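Local coordinates for Cobalt/magnesium transport protein CorA (Methanocaldococcus jannaschii, PDB 4EGW) that mediates magnesium ion influx as a homopentameric channel, opening when cytoplasmic magnesium is low and closing when it is high, at residues M23-A28 against D57-E62; I27-D32 against I51-Y56; L81-I86 against I126-I131; Y96-K101 against L114-K119. All coordinates share one frame; numbering follows the deposited sequence.

Contact 1 of 4, residues M23-A28 against D57-E62; sequences MITVIA and DPKDEE
Ile-27 and Pro-58 bring their CA atoms to 3.7 Å of each other, where the loop before strand 28-33 runs against the turn into helix 60-70. Asp-57 ties the two backbones together. The amide N of Val-26 bonds to Asp-57 OD2 at 3.0 Å, coming from above the carboxylate plane and bent to 139°. Asp-57 CG stands anti to the residue's own N (chi1 -166°), which brings OD2 to that amide. A second bond, from Ile-27 N to Asp-57 O, is weak, and the place of that oxygen is uncertain. Val-26 CG2 rests 3.6 Å from Asp-57 CB. Ile-27 has left-handed backbone angles, and it and Ala-28 both face Tyr-56, forming a G1 beta bulge at the start of the sheet's outermost strand within this chain. The buried Ile-27 side chain lies among three others. Its CD1 is against Pro-58 CB. Lys-59 passes it at about a right angle, with CG 3.7 Å from Ile-27 CG2. The lysine chain then bends, and NZ makes a salt bridge to the anti side of Glu-62 OE2 at 3.0 Å. From the opposite direction Glu-62 CB meets Ile-27 CG1; the carboxylate's closer approach is doubtful. An alanine at Glu-62 removes the carboxylate, and the end of Lys-59 would probably turn more freely, its charge without this mate.

Contact 2 of 4, residues I27-D32 against I51-Y56; sequences IAIAKD and IWIDCY
Ile-29 fits between Cys-55 and Ile-53 on one face of an antiparallel strand pair, strands 28-32 and 51-56. The strand axes are 4.6 Å apart at closest and their directions differ by 173°. Ala-28 with Tyr-56, Ala-30 with Asp-54 and Asp-32 with Trp-52 are the hydrogen-bonded pairs. Ala-30 N to Asp-54 O, at 2.9 Å, is a regular example. The bond from Trp-52 N to Asp-32 O is modelled too short to be trusted in detail.

Ile-29 CG1 lies beside its own N (chi1 -54°), and from there CD1 reaches Cys-55 SG at 3.4 Å. The other branch, CG2, lies beside Ile-53 CG2 at 4.2 Å, the two side chains pointing the same way. Ile-27 adds its CD1 at 4.3 Å from Cys-55 SG. Lys-31, on the same face, curls back along its own strand, and NZ donates to Ile-29 O at 3.2 Å, on a lone pair in the carbonyl plane.

On the other face the small methyls of Ala-28 and Ala-30 lie beside the CB atoms of Tyr-56 and Asp-54, and Asp-32 CB lies beside Trp-52 CB. The rings of Tyr-56 and Trp-52 lead away from strand 28-32. Trp-52 NE1 and Asp-54 OD1 both bond to Thr-125 OG1.

Strand 28-33 is the outermost strand of the sheet within this chain, and strand 51-56 joins it to strand 122-127. Helix 60-70 packs on the Ile-29 and Cys-55 face, and helix 132-143 on the face of Ala-30, Trp-52 and Asp-54.

Contact 3 of 4, residues L81-I86 against I126-I131; sequences LDEQEI and IHSDKI
Leu-81 and Ser-128 join two loops of the cytoplasmic alpha/beta domain, one leaving helix 74-80 and the other leaving the end of strand 122-127. Ser-128 OG donates to the backbone O of Leu-81 at 2.5 Å, a very short bond. The serine OG lies beside its own N (chi1 -64°), and its CB points toward the opposite loop.

The Leu-81 side chain lies over the strand end. Its CD2 is 3.6 Å from Ile-126 CG1, the two side chains crossing at about a right angle. The same methyl is 3.4 Å from Ser-128 N, and so touches both backbone and side chain.

Glu-83 approaches from the same loop, its chain bent at chi2. Its OE2 is 3.8 Å from Ser-128 CB. Its OE1 is 3.9 Å from Asp-129 OD2, with the carboxylate planes 76° apart. Such close like charges would probably raise the proton affinity of one acid. Asp-129 OD2 is also bonded to Thr-112 OG1, which may ease the repulsion.

Each loop is braced internally. Gln-84 N bonds to Asp-82 OD1 at 3.0 Å, which makes an Asx turn. His-127 ND1 donates to Asp-129 O in another very short bond. Ile-131, at the N-cap position of helix 132-143, sets its CB over one face of the imidazole, toward its rim. His-127 NE2 ties the loop to strand 51-56 through Asp-54 OD2.

The arrangement belongs to an alpha/beta domain in which the loop after helix 74-80 packs on the end of strand 122-127 of the mixed sheet.

Contact 4 of 4, residues Y96-K101 against L114-K119; sequences YLIIYK and LGIYIK
Tyr-96 opens the pairing with Ile-118. Tyr-96 N bonds to Ile-118 O at 2.8 Å. Tyr-96 CB lies 3.8 Å from Ile-118 CB. The tyrosine ring then leads away, toward Pro-229 and Ile-230.

Leu-97 points to the other face of the sheet. Its CG is anti to N (chi1 176°), and its CD1 stands over the centre of the Tyr-117 ring. The distance from CD1 to the ring centroid is 3.4 Å, only 12° off the ring normal, a CH-pi contact. Tyr-117 OH is bonded to Asp-76 O and Gly-80 N, which fixes the ring from its far end. An alanine in place of Tyr-117 has no ring or hydroxyl, and is likely to open a gap under Leu-97 CD1 and to leave Asp-76 O and Gly-80 N without this partner.

Ile-98 turns back to the face of Tyr-96. Its N bonds to Ile-116 O at 2.7 Å. Its CD1 meets Ile-116 CG2 at 3.7 Å and Ile-118 CD1 at 4.2 Å.

Ile-99 sets CD1 against Gly-115 CA at 3.9 Å, where the glycine has no side chain. Tyr-100 N bonds to Leu-114 O at 2.9 Å, and its ring leads off to Val-219 and Leu-220 of helix 193-225.

The pairing is that of an antiparallel beta hairpin, strands 96-104 and 110-119, buried within the mixed sheet. Helix 74-80 lies on the Leu-97 and Tyr-117 face, and helix 193-225 on the Tyr-100 face.

Contacts 1 and 2 share Ile-27 and Ala-28, and their centres are 12 Å apart. Contact 1 closes the start of the outermost strand that contact 2 pairs. Contact 3 binds to both: His-127 O receives Asp-57 N at 2.7 Å, and His-127 N bonds to Cys-55 O at 3.0 Å. Contact 4 lies inside the chain loop that contact 3 closes. Ile-126 N donates to Gly-115 O at 2.7 Å, and Lys-101 NZ to Glu-83 O at 3.1 Å, joining the two. Contacts 2 and 4 belong to one sheet but do not touch, their nearest atoms being about 6 Å apart. A bound 1,4-butanediol lies about 7 Å from the Trp-52 side chain, and one lies about 9 Å from that of Tyr-117.

Contact 1 of 4, residues M23-A28 against D57-E62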
loop_
_atom_site.group_PDB
_atom_site.type_symbol
_atom_site.label_atom_id
_atom_site.label_comp_id
_atom_site.label_asym_id
_atom_site.label_seq_id
_atom_site.Cartn_x
_atom_site.Cartn_y
_atom_site.Cartn_z
ATOM N N MET A 23 -19.558 8.488 26.360
ATOM C CA MET A 23 -19.288 9.303 25.170
ATOM C C MET A 23 -18.156 10.310 25.372
ATOM O O MET A 23 -18.357 11.522 25.347
ATOM C CB MET A 23 -20.543 10.043 24.710
ATOM C CG MET A 23 -20.365 10.841 23.434
ATOM S SD MET A 23 -21.110 10.036 22.006
ATOM C CE MET A 23 -22.839 10.339 22.328
ATOM N N ILE A 24 -16.952 9.787 25.534
ATOM C CA ILE A 24 -15.769 10.600 25.752
ATOM C C ILE A 24 -15.496 11.441 24.493
ATOM O O ILE A 24 -16.043 11.167 23.422
ATOM C CB ILE A 24 -14.560 9.667 26.092
ATOM C CG1 ILE A 24 -14.130 9.816 27.557
ATOM C CG2 ILE A 24 -13.389 9.888 25.150
ATOM C CD1 ILE A 24 -12.982 8.874 27.974
ATOM N N THR A 25 -14.725 12.512 24.640
ATOM C CA THR A 25 -14.036 13.089 23.497
ATOM C C THR A 25 -12.563 12.720 23.677
ATOM O O THR A 25 -11.909 13.191 24.599
ATOM C CB THR A 25 -14.245 14.613 23.415
ATOM O OG1 THR A 25 -14.943 14.941 22.206
ATOM C CG2 THR A 25 -12.926 15.346 23.429
ATOM N N VAL A 26 -12.052 11.840 22.822
ATOM C CA VAL A 26 -10.767 11.185 23.090
ATOM C C VAL A 26 -9.587 12.166 23.289
ATOM O O VAL A 26 -8.682 11.911 24.080
ATOM C CB VAL A 26 -10.447 10.070 22.037
ATOM C CG1 VAL A 26 -10.986 8.707 22.486
ATOM C CG2 VAL A 26 -11.043 10.428 20.703
ATOM N N ILE A 27 -9.593 13.274 22.560
ATOM C CA ILE A 27 -8.634 14.364 22.777
ATOM C C ILE A 27 -7.186 13.953 23.050
ATOM O O ILE A 27 -6.689 14.103 24.165
ATOM C CB ILE A 27 -9.123 15.390 23.821
ATOM C CG1 ILE A 27 -8.079 16.499 24.008
ATOM C CG2 ILE A 27 -9.434 14.719 25.144
ATOM C CD1 ILE A 27 -7.205 16.808 22.779
ATOM N N ALA A 28 -6.513 13.440 22.028
ATOM C CA ALA A 28 -5.127 13.021 22.171
ATOM C C ALA A 28 -4.208 14.020 21.494
ATOM O O ALA A 28 -4.191 14.118 20.274
ATOM C CB ALA A 28 -4.930 11.625 21.576
ATOM N N ASP A 57 -9.502 14.939 18.108
ATOM C CA ASP A 57 -10.797 14.984 18.786
ATOM C C ASP A 57 -10.748 15.655 20.161
ATOM O O ASP A 57 -11.158 15.056 21.156
ATOM C CB ASP A 57 -11.324 13.550 18.922
ATOM C CG ASP A 57 -12.792 13.486 19.290
ATOM O OD1 ASP A 57 -13.582 14.311 18.771
ATOM O OD2 ASP A 57 -13.151 12.594 20.094
ATOM N N PRO A 58 -10.252 16.900 20.221
ATOM C CA PRO A 58 -9.968 17.613 21.476
ATOM C C PRO A 58 -11.177 18.126 22.262
ATOM O O PRO A 58 -12.098 18.660 21.653
ATOM C CB PRO A 58 -9.151 18.816 20.997
ATOM C CG PRO A 58 -9.674 19.087 19.640
ATOM C CD PRO A 58 -9.964 17.735 19.042
ATOM N N LYS A 59 -11.150 18.013 23.593
ATOM C CA LYS A 59 -12.136 18.702 24.428
ATOM C C LYS A 59 -11.732 20.170 24.435
ATOM O O LYS A 59 -10.555 20.492 24.585
ATOM C CB LYS A 59 -12.213 18.109 25.846
ATOM C CG LYS A 59 -10.869 17.861 26.533
ATOM C CD LYS A 59 -11.046 17.338 27.960
ATOM C CE LYS A 59 -10.671 15.859 28.084
ATOM N NZ LYS A 59 -9.197 15.612 28.026
ATOM N N ASP A 60 -12.690 21.065 24.241
ATOM C CA ASP A 60 -12.321 22.409 23.817
ATOM C C ASP A 60 -11.528 23.134 24.883
ATOM O O ASP A 60 -11.003 24.223 24.653
ATOM C CB ASP A 60 -13.514 23.216 23.273
ATOM C CG ASP A 60 -14.539 23.526 24.318
ATOM O OD1 ASP A 60 -14.633 22.763 25.298
ATOM O OD2 ASP A 60 -15.251 24.537 24.154
ATOM N N GLU A 61 -11.445 22.515 26.051
ATOM C CA GLU A 61 -10.476 22.930 27.052
ATOM C C GLU A 61 -9.083 22.793 26.421
ATOM O O GLU A 61 -8.315 23.759 26.360
ATOM C CB GLU A 61 -10.590 22.049 28.302
ATOM C CG GLU A 61 -11.926 21.315 28.443
ATOM C CD GLU A 61 -13.072 22.217 28.895
ATOM O OE1 GLU A 61 -12.832 23.124 29.724
ATOM O OE2 GLU A 61 -14.217 22.010 28.422
ATOM N N GLU A 62 -8.794 21.581 25.937
ATOM C CA GLU A 62 -7.519 21.231 25.310
ATOM C C GLU A 62 -7.297 21.966 23.992
ATOM O O GLU A 62 -6.159 22.250 23.605
ATOM C CB GLU A 62 -7.426 19.713 25.071
ATOM C CG GLU A 62 -7.149 18.868 26.322
ATOM C CD GLU A 62 -6.412 17.561 26.018
ATOM O OE1 GLU A 62 -5.522 17.560 25.133
ATOM O OE2 GLU A 62 -6.737 16.528 26.654
#

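Contact 2 of 4, residues I27-D32 against I51-Y56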
loop_
_atom_site.group_PDB
_atom_site.type_symbol
_atom_site.label_atom_id
_atom_site.label_comp_id
_atom_site.label_asym_id
_atom_site.label_seq_id
_atom_site.Cartn_x
_atom_site.Cartn_y
_atom_site.Cartn_z
ATOM N N ILE A 27 -9.593 13.274 22.560
ATOM C CA ILE A 27 -8.634 14.364 22.777
ATOM C C ILE A 27 -7.186 13.953 23.050
ATOM O O ILE A 27 -6.689 14.103 24.165
ATOM C CB ILE A 27 -9.123 15.390 23.821
ATOM C CG1 ILE A 27 -8.079 16.499 24.008
ATOM C CG2 ILE A 27 -9.434 14.719 25.144
ATOM C CD1 ILE A 27 -7.205 16.808 22.779
ATOM N N ALA A 28 -6.513 13.440 22.028
ATOM C CA ALA A 28 -5.127 13.021 22.171
ATOM C C ALA A 28 -4.208 14.020 21.494
ATOM O O ALA A 28 -4.191 14.118 20.274
ATOM C CB ALA A 28 -4.930 11.625 21.576
ATOM N N ILE A 29 -3.429 14.753 22.280
ATOM C CA ILE A 29 -2.461 15.666 21.697
ATOM C C ILE A 29 -1.123 14.958 21.573
ATOM O O ILE A 29 -0.493 14.614 22.575
ATOM C CB ILE A 29 -2.263 16.922 22.549
ATOM C CG1 ILE A 29 -3.603 17.606 22.819
ATOM C CG2 ILE A 29 -1.311 17.882 21.851
ATOM C CD1 ILE A 29 -4.175 18.308 21.611
ATOM N N ALA A 30 -0.704 14.719 20.336
ATOM C CA ALA A 30 0.634 14.226 20.082
ATOM C C ALA A 30 1.487 15.407 19.633
ATOM O O ALA A 30 1.058 16.216 18.814
ATOM C CB ALA A 30 0.617 13.133 19.036
ATOM N N LYS A 31 2.689 15.503 20.190
ATOM C CA LYS A 31 3.580 16.636 19.963
ATOM C C LYS A 31 4.954 16.164 19.522
ATOM O O LYS A 31 5.687 15.571 20.310
ATOM C CB LYS A 31 3.726 17.402 21.273
ATOM C CG LYS A 31 3.137 16.656 22.481
ATOM C CD LYS A 31 4.015 15.492 22.973
ATOM C CE LYS A 31 3.708 14.149 22.294
ATOM N NZ LYS A 31 2.454 13.483 22.764
ATOM N N ASP A 32 5.326 16.453 18.282
ATOM C CA ASP A 32 6.587 15.948 17.739
ATOM C C ASP A 32 7.400 17.069 17.112
ATOM O O ASP A 32 6.853 17.898 16.394
ATOM C CB ASP A 32 6.320 14.870 16.685
ATOM C CG ASP A 32 5.872 13.545 17.292
ATOM O OD1 ASP A 32 5.609 13.507 18.517
ATOM O OD2 ASP A 32 5.778 12.543 16.541
ATOM N N ILE A 51 7.922 21.120 13.949
ATOM C CA ILE A 51 7.193 20.436 15.009
ATOM C C ILE A 51 5.905 19.911 14.407
ATOM O O ILE A 51 5.226 20.615 13.659
ATOM C CB ILE A 51 6.837 21.365 16.189
ATOM C CG1 ILE A 51 8.082 22.056 16.743
ATOM C CG2 ILE A 51 6.114 20.595 17.291
ATOM C CD1 ILE A 51 8.387 23.382 16.075
ATOM N N TRP A 52 5.572 18.668 14.721
ATOM C CA TRP A 52 4.319 18.101 14.254
ATOM C C TRP A 52 3.381 17.907 15.431
ATOM O O TRP A 52 3.619 17.059 16.293
ATOM C CB TRP A 52 4.547 16.767 13.538
ATOM C CG TRP A 52 3.272 16.147 13.053
ATOM C CD1 TRP A 52 2.067 16.767 12.915
ATOM C CD2 TRP A 52 3.071 14.785 12.655
ATOM N NE1 TRP A 52 1.130 15.880 12.450
ATOM C CE2 TRP A 52 1.721 14.655 12.280
ATOM C CE3 TRP A 52 3.903 13.664 12.572
ATOM C CZ2 TRP A 52 1.179 13.450 11.829
ATOM C CZ3 TRP A 52 3.361 12.465 12.127
ATOM C CH2 TRP A 52 2.011 12.370 11.760
ATOM N N ILE A 53 2.319 18.704 15.467
ATOM C CA ILE A 53 1.274 18.520 16.461
ATOM C C ILE A 53 0.068 17.868 15.802
ATOM O O ILE A 53 -0.506 18.403 14.854
ATOM C CB ILE A 53 0.847 19.852 17.107
ATOM C CG1 ILE A 53 2.062 20.574 17.677
ATOM C CG2 ILE A 53 -0.196 19.618 18.201
ATOM C CD1 ILE A 53 1.701 21.803 18.460
ATOM N N ASP A 54 -0.293 16.689 16.287
ATOM C CA ASP A 54 -1.517 16.048 15.841
ATOM C C ASP A 54 -2.529 16.142 16.957
ATOM O O ASP A 54 -2.283 15.704 18.082
ATOM C CB ASP A 54 -1.279 14.589 15.473
ATOM C CG ASP A 54 -2.550 13.889 15.049
ATOM O OD1 ASP A 54 -3.037 14.190 13.943
ATOM O OD2 ASP A 54 -3.056 13.039 15.815
ATOM N N CYS A 55 -3.665 16.740 16.647
ATOM C CA CYS A 55 -4.699 16.896 17.646
ATOM C C CYS A 55 -5.924 16.075 17.277
ATOM O O CYS A 55 -6.669 16.415 16.349
ATOM C CB CYS A 55 -5.072 18.364 17.783
ATOM S SG CYS A 55 -6.340 18.625 19.003
ATOM N N TYR A 56 -6.150 15.008 18.033
ATOM C CA TYR A 56 -7.249 14.114 17.732
ATOM C C TYR A 56 -8.429 14.373 18.660
ATOM O O TYR A 56 -8.363 14.068 19.849
ATOM C CB TYR A 56 -6.787 12.658 17.869
ATOM C CG TYR A 56 -7.916 11.650 17.765
ATOM C CD1 TYR A 56 -9.072 11.949 17.054
ATOM C CD2 TYR A 56 -7.832 10.409 18.388
ATOM C CE1 TYR A 56 -10.107 11.048 16.961
ATOM C CE2 TYR A 56 -8.869 9.493 18.293
ATOM C CZ TYR A 56 -10.008 9.823 17.578
ATOM O OH TYR A 56 -11.061 8.934 17.473
#

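Contact 3 of 4, residues L81-I86 against I126-I131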
loop_
_atom_site.group_PDB
_atom_site.type_symbol
_atom_site.label_atom_id
_atom_site.label_comp_id
_atom_site.label_asym_id
_atom_site.label_seq_id
_atom_site.Cartn_x
_atom_site.Cartn_y
_atom_site.Cartn_z
ATOM N N LEU A 81 -11.569 20.385 12.688
ATOM C CA LEU A 81 -12.328 19.343 13.370
ATOM C C LEU A 81 -13.663 19.049 12.706
ATOM O O LEU A 81 -14.447 18.254 13.223
ATOM C CB LEU A 81 -12.562 19.711 14.831
ATOM C CG LEU A 81 -11.335 19.566 15.717
ATOM C CD1 LEU A 81 -11.674 20.011 17.109
ATOM C CD2 LEU A 81 -10.847 18.128 15.715
ATOM N N ASP A 82 -13.946 19.711 11.587
ATOM C CA ASP A 82 -15.171 19.419 10.848
ATOM C C ASP A 82 -14.838 18.330 9.842
ATOM O O ASP A 82 -14.020 18.520 8.944
ATOM C CB ASP A 82 -15.727 20.674 10.163
ATOM C CG ASP A 82 -17.158 20.491 9.659
ATOM O OD1 ASP A 82 -17.602 19.336 9.478
ATOM O OD2 ASP A 82 -17.840 21.513 9.432
ATOM N N GLU A 83 -15.454 17.170 10.021
ATOM C CA GLU A 83 -15.118 16.017 9.208
ATOM C C GLU A 83 -15.983 15.953 7.956
ATOM O O GLU A 83 -15.795 15.076 7.110
ATOM C CB GLU A 83 -15.196 14.715 10.018
ATOM C CG GLU A 83 -16.549 14.422 10.654
ATOM C CD GLU A 83 -16.596 14.785 12.128
ATOM O OE1 GLU A 83 -16.755 13.867 12.963
ATOM O OE2 GLU A 83 -16.480 15.988 12.453
ATOM N N GLN A 84 -16.928 16.886 7.843
ATOM C CA GLN A 84 -17.686 17.040 6.606
ATOM C C GLN A 84 -16.971 17.970 5.621
ATOM O O GLN A 84 -17.303 17.990 4.438
ATOM C CB GLN A 84 -19.107 17.546 6.876
ATOM C CG GLN A 84 -20.057 16.505 7.451
ATOM C CD GLN A 84 -21.499 16.981 7.470
ATOM O OE1 GLN A 84 -21.821 18.060 6.962
ATOM N NE2 GLN A 84 -22.377 16.176 8.061
ATOM N N GLU A 85 -15.965 18.701 6.104
ATOM C CA GLU A 85 -15.257 19.695 5.292
ATOM C C GLU A 85 -14.732 19.134 3.977
ATOM O O GLU A 85 -14.115 18.069 3.945
ATOM C CB GLU A 85 -14.084 20.283 6.074
ATOM C CG GLU A 85 -14.474 21.210 7.204
ATOM C CD GLU A 85 -14.913 22.578 6.717
ATOM O OE1 GLU A 85 -15.372 23.379 7.554
ATOM O OE2 GLU A 85 -14.798 22.862 5.507
ATOM N N ILE A 86 -14.961 19.867 2.893
ATOM C CA ILE A 86 -14.428 19.479 1.597
ATOM C C ILE A 86 -12.941 19.760 1.546
ATOM O O ILE A 86 -12.515 20.882 1.812
ATOM C CB ILE A 86 -15.098 20.252 0.462
ATOM C CG1 ILE A 86 -16.579 19.860 0.353
ATOM C CG2 ILE A 86 -14.354 20.020 -0.846
ATOM C CD1 ILE A 86 -16.840 18.352 0.293
ATOM N N ILE A 126 -5.065 18.221 12.434
ATOM C CA ILE A 126 -6.180 18.206 13.356
ATOM C C ILE A 126 -7.354 17.395 12.797
ATOM O O ILE A 126 -7.814 17.621 11.667
ATOM C CB ILE A 126 -6.601 19.641 13.722
ATOM C CG1 ILE A 126 -7.683 19.621 14.798
ATOM C CG2 ILE A 126 -7.041 20.415 12.485
ATOM C CD1 ILE A 126 -7.286 20.384 16.038
ATOM N N HIS A 127 -7.814 16.428 13.586
ATOM C CA HIS A 127 -8.906 15.576 13.159
ATOM C C HIS A 127 -9.832 15.201 14.298
ATOM O O HIS A 127 -9.382 14.930 15.409
ATOM C CB HIS A 127 -8.376 14.320 12.462
ATOM C CG HIS A 127 -7.338 13.571 13.239
ATOM N ND1 HIS A 127 -7.593 12.357 13.844
ATOM C CD2 HIS A 127 -6.035 13.845 13.485
ATOM C CE1 HIS A 127 -6.496 11.923 14.440
ATOM N NE2 HIS A 127 -5.536 12.806 14.237
ATOM N N SER A 128 -11.132 15.214 14.019
ATOM C CA SER A 128 -12.137 14.742 14.960
ATOM C C SER A 128 -12.299 13.222 14.964
ATOM O O SER A 128 -12.716 12.636 15.964
ATOM C CB SER A 128 -13.478 15.416 14.692
ATOM O OG SER A 128 -13.380 16.814 14.911
ATOM N N ASP A 129 -12.000 12.586 13.837
ATOM C CA ASP A 129 -12.054 11.128 13.751
ATOM C C ASP A 129 -10.635 10.583 13.706
ATOM O O ASP A 129 -9.727 11.244 13.206
ATOM C CB ASP A 129 -12.832 10.664 12.512
ATOM C CG ASP A 129 -14.289 10.333 12.815
ATOM O OD1 ASP A 129 -14.598 9.924 13.952
ATOM O OD2 ASP A 129 -15.133 10.472 11.904
ATOM N N LYS A 130 -10.429 9.388 14.238
ATOM C CA LYS A 130 -9.117 8.789 14.123
ATOM C C LYS A 130 -8.780 8.753 12.647
ATOM O O LYS A 130 -9.660 8.606 11.796
ATOM C CB LYS A 130 -9.113 7.374 14.681
ATOM C CG LYS A 130 -7.804 6.971 15.345
ATOM C CD LYS A 130 -6.558 7.272 14.493
ATOM C CE LYS A 130 -5.763 8.473 15.028
ATOM N NZ LYS A 130 -4.280 8.298 14.922
ATOM N N ILE A 131 -7.504 8.921 12.342
ATOM C CA ILE A 131 -7.029 8.786 10.981
ATOM C C ILE A 131 -5.879 7.787 10.949
ATOM O O ILE A 131 -4.809 8.011 11.518
ATOM C CB ILE A 131 -6.623 10.135 10.397
ATOM C CG1 ILE A 131 -7.768 11.123 10.596
ATOM C CG2 ILE A 131 -6.262 9.992 8.920
ATOM C CD1 ILE A 131 -7.656 12.349 9.756
#

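Contact 4 of 4, residues Y96-K101 against L114-K119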
loop_
_atom_site.group_PDB
_atom_site.type_symbol
_atom_site.label_atom_id
_atom_site.label_comp_id
_atom_site.label_asym_id
_atom_site.label_seq_id
_atom_site.Cartn_x
_atom_site.Cartn_y
_atom_site.Cartn_z
ATOM N N TYR A 96 -1.143 28.312 6.877
ATOM C CA TYR A 96 -1.671 27.529 5.753
ATOM C C TYR A 96 -2.637 26.448 6.220
ATOM O O TYR A 96 -2.485 25.899 7.316
ATOM C CB TYR A 96 -0.546 26.900 4.926
ATOM C CG TYR A 96 -0.058 27.811 3.833
ATOM C CD1 TYR A 96 -0.806 27.993 2.678
ATOM C CD2 TYR A 96 1.132 28.516 3.965
ATOM C CE1 TYR A 96 -0.383 28.842 1.674
ATOM C CE2 TYR A 96 1.570 29.368 2.963
ATOM C CZ TYR A 96 0.807 29.527 1.817
ATOM O OH TYR A 96 1.225 30.368 0.809
ATOM N N LEU A 97 -3.636 26.150 5.394
ATOM C CA LEU A 97 -4.632 25.144 5.755
ATOM C C LEU A 97 -4.919 24.172 4.630
ATOM O O LEU A 97 -5.298 24.574 3.530
ATOM C CB LEU A 97 -5.949 25.790 6.216
ATOM C CG LEU A 97 -7.107 24.826 6.544
ATOM C CD1 LEU A 97 -6.732 23.834 7.638
ATOM C CD2 LEU A 97 -8.367 25.576 6.940
ATOM N N ILE A 98 -4.740 22.886 4.920
ATOM C CA ILE A 98 -5.183 21.836 4.018
ATOM C C ILE A 98 -6.237 20.985 4.700
ATOM O O ILE A 98 -6.030 20.456 5.795
ATOM C CB ILE A 98 -4.035 20.912 3.543
ATOM C CG1 ILE A 98 -2.788 21.723 3.160
ATOM C CG2 ILE A 98 -4.518 20.015 2.384
ATOM C CD1 ILE A 98 -1.911 22.097 4.332
ATOM N N ILE A 99 -7.382 20.891 4.048
ATOM C CA ILE A 99 -8.408 19.945 4.419
ATOM C C ILE A 99 -8.163 18.738 3.532
ATOM O O ILE A 99 -7.839 18.878 2.349
ATOM C CB ILE A 99 -9.826 20.518 4.139
ATOM C CG1 ILE A 99 -10.015 21.874 4.845
ATOM C CG2 ILE A 99 -10.919 19.503 4.526
ATOM C CD1 ILE A 99 -9.815 21.830 6.348
ATOM N N TYR A 100 -8.296 17.547 4.088
ATOM C CA TYR A 100 -8.052 16.372 3.286
ATOM C C TYR A 100 -8.961 15.254 3.738
ATOM O O TYR A 100 -9.303 15.170 4.916
ATOM C CB TYR A 100 -6.600 15.966 3.436
ATOM C CG TYR A 100 -6.002 15.365 2.201
ATOM C CD1 TYR A 100 -5.627 16.162 1.133
ATOM C CD2 TYR A 100 -5.803 13.995 2.104
ATOM C CE1 TYR A 100 -5.068 15.610 -0.003
ATOM C CE2 TYR A 100 -5.244 13.433 0.976
ATOM C CZ TYR A 100 -4.876 14.243 -0.076
ATOM O OH TYR A 100 -4.320 13.677 -1.201
ATOM N N LYS A 101 -9.374 14.409 2.797
ATOM C CA LYS A 101 -10.231 13.272 3.116
ATOM C C LYS A 101 -9.426 11.993 3.278
ATOM O O LYS A 101 -8.753 11.538 2.351
ATOM C CB LYS A 101 -11.305 13.066 2.048
ATOM C CG LYS A 101 -12.461 14.042 2.139
ATOM C CD LYS A 101 -13.550 13.578 3.089
ATOM C CE LYS A 101 -14.574 14.660 3.240
ATOM N NZ LYS A 101 -15.631 14.202 4.165
ATOM N N LEU A 114 -9.731 15.868 7.725
ATOM C CA LEU A 114 -8.826 16.430 8.700
ATOM C C LEU A 114 -8.301 17.740 8.171
ATOM O O LEU A 114 -8.094 17.893 6.968
ATOM C CB LEU A 114 -7.672 15.479 9.011
ATOM C CG LEU A 114 -6.855 14.810 7.906
ATOM C CD1 LEU A 114 -7.055 15.458 6.570
ATOM C CD2 LEU A 114 -5.384 14.820 8.289
ATOM N N GLY A 115 -8.175 18.712 9.063
ATOM C CA GLY A 115 -7.458 19.923 8.748
ATOM C C GLY A 115 -5.975 19.755 9.003
ATOM O O GLY A 115 -5.556 19.139 9.992
ATOM N N ILE A 116 -5.179 20.357 8.135
ATOM C CA ILE A 116 -3.750 20.399 8.336
ATOM C C ILE A 116 -3.316 21.846 8.228
ATOM O O ILE A 116 -3.366 22.432 7.146
ATOM C CB ILE A 116 -3.064 19.625 7.225
ATOM C CG1 ILE A 116 -3.438 18.148 7.321
ATOM C CG2 ILE A 116 -1.560 19.849 7.267
ATOM C CD1 ILE A 116 -2.895 17.319 6.186
ATOM N N TYR A 117 -2.867 22.426 9.331
ATOM C CA TYR A 117 -2.457 23.821 9.301
ATOM C C TYR A 117 -0.940 23.899 9.287
ATOM O O TYR A 117 -0.264 23.152 9.994
ATOM C CB TYR A 117 -3.000 24.579 10.513
ATOM C CG TYR A 117 -4.506 24.561 10.669
ATOM C CD1 TYR A 117 -5.193 23.367 10.819
ATOM C CD2 TYR A 117 -5.237 25.741 10.707
ATOM C CE1 TYR A 117 -6.562 23.341 10.982
ATOM C CE2 TYR A 117 -6.611 25.729 10.872
ATOM C CZ TYR A 117 -7.270 24.523 11.011
ATOM O OH TYR A 117 -8.643 24.488 11.169
ATOM N N ILE A 118 -0.393 24.796 8.486
ATOM C CA ILE A 118 1.047 24.992 8.500
ATOM C C ILE A 118 1.421 26.408 8.867
ATOM O O ILE A 118 1.212 27.336 8.092
ATOM C CB ILE A 118 1.650 24.681 7.143
ATOM C CG1 ILE A 118 1.402 23.212 6.816
ATOM C CG2 ILE A 118 3.121 25.022 7.143
ATOM C CD1 ILE A 118 2.078 22.756 5.571
ATOM N N LYS A 119 2.013 26.566 10.040
ATOM C CA LYS A 119 2.413 27.882 10.510
ATOM C C LYS A 119 3.919 27.892 10.725
ATOM O O LYS A 119 4.438 27.218 11.621
ATOM C CB LYS A 119 1.676 28.226 11.805
ATOM C CG LYS A 119 1.598 29.712 12.084
ATOM C CD LYS A 119 0.734 30.014 13.294
ATOM C CE LYS A 119 1.129 31.336 13.889
ATOM N NZ LYS A 119 0.538 31.492 15.234
#